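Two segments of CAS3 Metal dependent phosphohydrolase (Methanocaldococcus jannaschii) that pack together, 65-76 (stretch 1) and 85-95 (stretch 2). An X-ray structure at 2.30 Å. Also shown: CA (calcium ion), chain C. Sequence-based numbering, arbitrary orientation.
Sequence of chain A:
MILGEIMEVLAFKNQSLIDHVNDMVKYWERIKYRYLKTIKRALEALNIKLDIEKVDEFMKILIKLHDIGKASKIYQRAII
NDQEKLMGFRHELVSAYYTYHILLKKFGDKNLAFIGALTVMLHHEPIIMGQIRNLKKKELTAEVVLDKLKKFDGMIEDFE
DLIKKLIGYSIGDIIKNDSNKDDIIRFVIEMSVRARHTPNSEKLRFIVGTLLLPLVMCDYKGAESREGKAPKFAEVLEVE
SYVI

Stretch 1 65-76: LHDIGKASKIYQ
Stretch 2 85-95: KLMGFRHELVS

Stretch 1 leaves Leu-65 through a type I turn to Ile-68, runs as a 3-10 segment over 68-71, and re-enters helix at 73-76 after Ser-72 (phi/psi -67/137). Stretch 2 makes a type I' turn, Leu-86 to Phe-89, with Gly-88 at positive phi (76/-7), extends through Phe-89 and Arg-90, and turns helical toward Ser-95. The two stretches run in opposite directions: Gly-69 CA lies 4.3 Å from His-91 CA, and Tyr-75 CA 6.7 Å from Leu-86 CA. Together they bury 603 Å².

The polar rule is one serine serving two backbone sites. Ser-95 (chi1 m) donates from OG to His-66 O at 2.7 Å and accepts from Gly-69 N at 2.8 Å, tying the turn to the helix. Close approach here demands glycine: Gly-69 CA sits 3.4 Å from His-91 O in a nearly linear CA-H...O contact, and a CB built on Gly-69 would clash with that oxygen. Ser-72 (m) turns its hydroxyl back, OG donating to Gly-69 O at 2.7 Å, which satisfies it beside Phe-89 CZ, 3.3 Å from Ser-72 OG.

Metal supplies the second tie. Asp-67 (m) and His-91 (p, chi2 -78°) each bind calcium at 2.3 Å, through OD2 and NE2 respectively; these two atoms, 3.3 Å apart, are joined by the ion rather than a hydrogen bond. Water 1 also binds it and donates to Asp-67 OD1 at 2.6 Å.

Apolar and aromatic side chains fill the rest, toward Tyr-75 and Leu-86. Ile-74 (t, p) sets CG2 over a face of Phe-89 (t, chi2 74°), 3.9 Å from the ring centroid and 7° off its normal. Leu-86 (m, t) brings CD2 to 3.9 Å from Tyr-75 CD2. The Tyr-75 (t, chi2 -79°) and His-91 rings meet obliquely, planes at 66° and centroids 5.5 Å apart.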

# COMPACT_ATOMS: atom_id res chain seq x y z
N LEU A 65 -2.63 -4.08 3.19
CA LEU A 65 -2.93 -3.57 1.87
C LEU A 65 -1.71 -3.28 1.01
O LEU A 65 -1.84 -2.99 -0.18
CB LEU A 65 -3.79 -2.31 2.00
CG LEU A 65 -5.19 -2.50 2.58
CD1 LEU A 65 -5.91 -1.14 2.61
CD2 LEU A 65 -6.00 -3.52 1.77
N HIS A 66 -0.51 -3.33 1.58
CA HIS A 66 0.63 -2.87 0.78
C HIS A 66 0.87 -3.72 -0.48
O HIS A 66 1.42 -3.24 -1.46
CB HIS A 66 1.89 -2.69 1.62
CG HIS A 66 2.53 -3.97 2.06
ND1 HIS A 66 2.04 -4.71 3.11
CD2 HIS A 66 3.61 -4.63 1.60
CE1 HIS A 66 2.79 -5.78 3.27
NE2 HIS A 66 3.76 -5.75 2.37
N ASP A 67 0.43 -4.98 -0.45
CA ASP A 67 0.51 -5.83 -1.63
C ASP A 67 -0.83 -6.14 -2.28
O ASP A 67 -0.93 -7.10 -3.07
CB ASP A 67 1.22 -7.15 -1.30
CG ASP A 67 2.72 -7.00 -1.27
OD1 ASP A 67 3.40 -7.85 -0.64
OD2 ASP A 67 3.22 -6.02 -1.88
N ILE A 68 -1.85 -5.35 -1.96
CA ILE A 68 -3.16 -5.58 -2.55
C ILE A 68 -3.08 -5.44 -4.08
O ILE A 68 -3.83 -6.09 -4.80
CB ILE A 68 -4.26 -4.66 -1.95
CG1 ILE A 68 -5.65 -5.22 -2.26
CG2 ILE A 68 -4.11 -3.25 -2.47
CD1 ILE A 68 -5.74 -6.74 -2.04
N GLY A 69 -2.13 -4.63 -4.55
CA GLY A 69 -1.88 -4.46 -5.98
C GLY A 69 -1.58 -5.78 -6.68
O GLY A 69 -1.72 -5.89 -7.91
N LYS A 70 -1.17 -6.78 -5.91
CA LYS A 70 -0.95 -8.11 -6.48
C LYS A 70 -2.25 -8.75 -6.96
O LYS A 70 -2.23 -9.68 -7.78
CB LYS A 70 -0.22 -9.03 -5.49
CG LYS A 70 1.26 -8.70 -5.27
CD LYS A 70 1.90 -9.69 -4.26
CE LYS A 70 3.39 -9.39 -4.00
NZ LYS A 70 4.07 -10.56 -3.31
N ALA A 71 -3.39 -8.30 -6.45
CA ALA A 71 -4.65 -8.84 -6.94
C ALA A 71 -5.03 -8.27 -8.31
O ALA A 71 -6.14 -8.49 -8.78
CB ALA A 71 -5.78 -8.63 -5.92
N SER A 72 -4.10 -7.54 -8.95
CA SER A 72 -4.27 -7.14 -10.36
C SER A 72 -4.22 -8.38 -11.23
O SER A 72 -3.38 -9.25 -11.01
CB SER A 72 -3.15 -6.19 -10.81
OG SER A 72 -3.12 -5.00 -10.03
N LYS A 73 -5.12 -8.48 -12.22
CA LYS A 73 -5.13 -9.65 -13.09
C LYS A 73 -3.76 -9.95 -13.71
O LYS A 73 -3.33 -11.10 -13.76
CB LYS A 73 -6.21 -9.53 -14.16
CG LYS A 73 -7.59 -9.50 -13.53
CD LYS A 73 -8.67 -9.77 -14.53
CE LYS A 73 -9.18 -8.48 -15.12
NZ LYS A 73 -10.24 -8.75 -16.16
N ILE A 74 -3.07 -8.90 -14.14
CA ILE A 74 -1.74 -9.01 -14.73
C ILE A 74 -0.75 -9.62 -13.71
O ILE A 74 -0.01 -10.57 -14.02
CB ILE A 74 -1.26 -7.60 -15.20
CG1 ILE A 74 0.21 -7.61 -15.62
CG2 ILE A 74 -1.42 -6.59 -14.08
CD1 ILE A 74 0.51 -8.45 -16.84
N TYR A 75 -0.73 -9.10 -12.50
CA TYR A 75 0.19 -9.66 -11.51
C TYR A 75 -0.10 -11.15 -11.27
O TYR A 75 0.82 -11.98 -11.24
CB TYR A 75 0.18 -8.85 -10.19
CG TYR A 75 1.45 -9.14 -9.40
CD1 TYR A 75 1.58 -10.31 -8.63
CD2 TYR A 75 2.54 -8.27 -9.46
CE1 TYR A 75 2.77 -10.59 -7.94
CE2 TYR A 75 3.72 -8.55 -8.78
CZ TYR A 75 3.84 -9.71 -8.02
OH TYR A 75 5.01 -9.98 -7.33
N GLN A 76 -1.37 -11.49 -11.13
CA GLN A 76 -1.76 -12.88 -10.90
C GLN A 76 -1.30 -13.77 -12.04
O GLN A 76 -0.81 -14.87 -11.82
CB GLN A 76 -3.26 -13.01 -10.71
CG GLN A 76 -3.71 -12.45 -9.39
CD GLN A 76 -3.01 -13.14 -8.23
OE1 GLN A 76 -3.11 -14.36 -8.08
NE2 GLN A 76 -2.28 -12.37 -7.43
N LYS A 85 4.81 -11.86 -18.58
CA LYS A 85 5.76 -11.02 -17.88
C LYS A 85 5.08 -9.74 -17.40
O LYS A 85 4.03 -9.35 -17.93
CB LYS A 85 6.95 -10.68 -18.79
N LEU A 86 5.67 -9.08 -16.40
CA LEU A 86 5.06 -7.90 -15.80
C LEU A 86 5.06 -6.65 -16.69
O LEU A 86 4.20 -5.78 -16.53
CB LEU A 86 5.70 -7.57 -14.45
CG LEU A 86 5.33 -8.48 -13.29
CD1 LEU A 86 6.01 -8.00 -12.00
CD2 LEU A 86 3.82 -8.50 -13.12
N MET A 87 6.02 -6.57 -17.61
CA MET A 87 6.12 -5.44 -18.55
C MET A 87 6.11 -4.09 -17.83
O MET A 87 5.32 -3.19 -18.17
CB MET A 87 5.00 -5.50 -19.60
CG MET A 87 4.77 -6.89 -20.17
SD MET A 87 5.09 -7.06 -21.93
CE MET A 87 3.42 -7.19 -22.58
N GLY A 88 6.98 -3.96 -16.83
CA GLY A 88 7.08 -2.73 -16.09
C GLY A 88 5.96 -2.51 -15.09
O GLY A 88 6.01 -1.55 -14.30
N PHE A 89 4.94 -3.37 -15.10
CA PHE A 89 3.86 -3.17 -14.15
C PHE A 89 4.38 -3.15 -12.71
O PHE A 89 5.22 -3.97 -12.32
CB PHE A 89 2.76 -4.22 -14.27
CG PHE A 89 1.68 -4.06 -13.23
CD1 PHE A 89 0.75 -3.02 -13.32
CD2 PHE A 89 1.63 -4.92 -12.14
CE1 PHE A 89 -0.25 -2.85 -12.33
CE2 PHE A 89 0.62 -4.77 -11.15
CZ PHE A 89 -0.31 -3.74 -11.24
N ARG A 90 3.88 -2.19 -11.93
CA ARG A 90 4.31 -2.05 -10.52
C ARG A 90 3.10 -2.09 -9.58
O ARG A 90 2.33 -1.13 -9.49
CB ARG A 90 5.11 -0.77 -10.34
CG ARG A 90 6.23 -0.64 -11.35
CD ARG A 90 7.57 -1.13 -10.83
NE ARG A 90 7.47 -2.30 -9.97
CZ ARG A 90 8.11 -2.43 -8.81
NH1 ARG A 90 8.88 -1.43 -8.37
NH2 ARG A 90 7.98 -3.53 -8.08
N HIS A 91 2.95 -3.22 -8.90
CA HIS A 91 1.79 -3.45 -8.04
C HIS A 91 1.60 -2.38 -6.96
O HIS A 91 0.46 -2.05 -6.60
CB HIS A 91 1.92 -4.82 -7.36
CG HIS A 91 3.08 -4.91 -6.42
ND1 HIS A 91 4.37 -5.09 -6.85
CD2 HIS A 91 3.12 -4.86 -5.07
CE1 HIS A 91 5.18 -5.14 -5.80
NE2 HIS A 91 4.44 -5.00 -4.72
N GLU A 92 2.70 -1.82 -6.47
CA GLU A 92 2.60 -0.89 -5.33
C GLU A 92 1.83 0.39 -5.64
O GLU A 92 1.27 1.02 -4.74
CB GLU A 92 3.98 -0.56 -4.73
CG GLU A 92 4.96 0.09 -5.67
CD GLU A 92 5.90 -0.92 -6.32
OE1 GLU A 92 5.42 -1.95 -6.84
OE2 GLU A 92 7.13 -0.68 -6.31
N LEU A 93 1.81 0.79 -6.92
CA LEU A 93 1.07 2.00 -7.31
C LEU A 93 -0.42 1.74 -7.18
O LEU A 93 -1.18 2.61 -6.74
CB LEU A 93 1.41 2.42 -8.75
CG LEU A 93 2.65 3.29 -9.00
CD1 LEU A 93 3.91 2.73 -8.41
CD2 LEU A 93 2.82 3.50 -10.52
N VAL A 94 -0.84 0.54 -7.56
CA VAL A 94 -2.22 0.11 -7.39
C VAL A 94 -2.56 -0.10 -5.92
O VAL A 94 -3.67 0.22 -5.50
CB VAL A 94 -2.50 -1.18 -8.16
CG1 VAL A 94 -3.88 -1.73 -7.77
CG2 VAL A 94 -2.38 -0.92 -9.65
N SER A 95 -1.61 -0.63 -5.14
CA SER A 95 -1.78 -0.70 -3.68
C SER A 95 -2.00 0.69 -3.05
O SER A 95 -2.92 0.88 -2.24
CB SER A 95 -0.57 -1.38 -3.01
OG SER A 95 -0.36 -2.72 -3.43
CA CA C . 5.29 -5.54 -2.64
O HOH W 1 5.65 -6.56 -0.59
O HOH W 2 5.97 -8.25 -3.01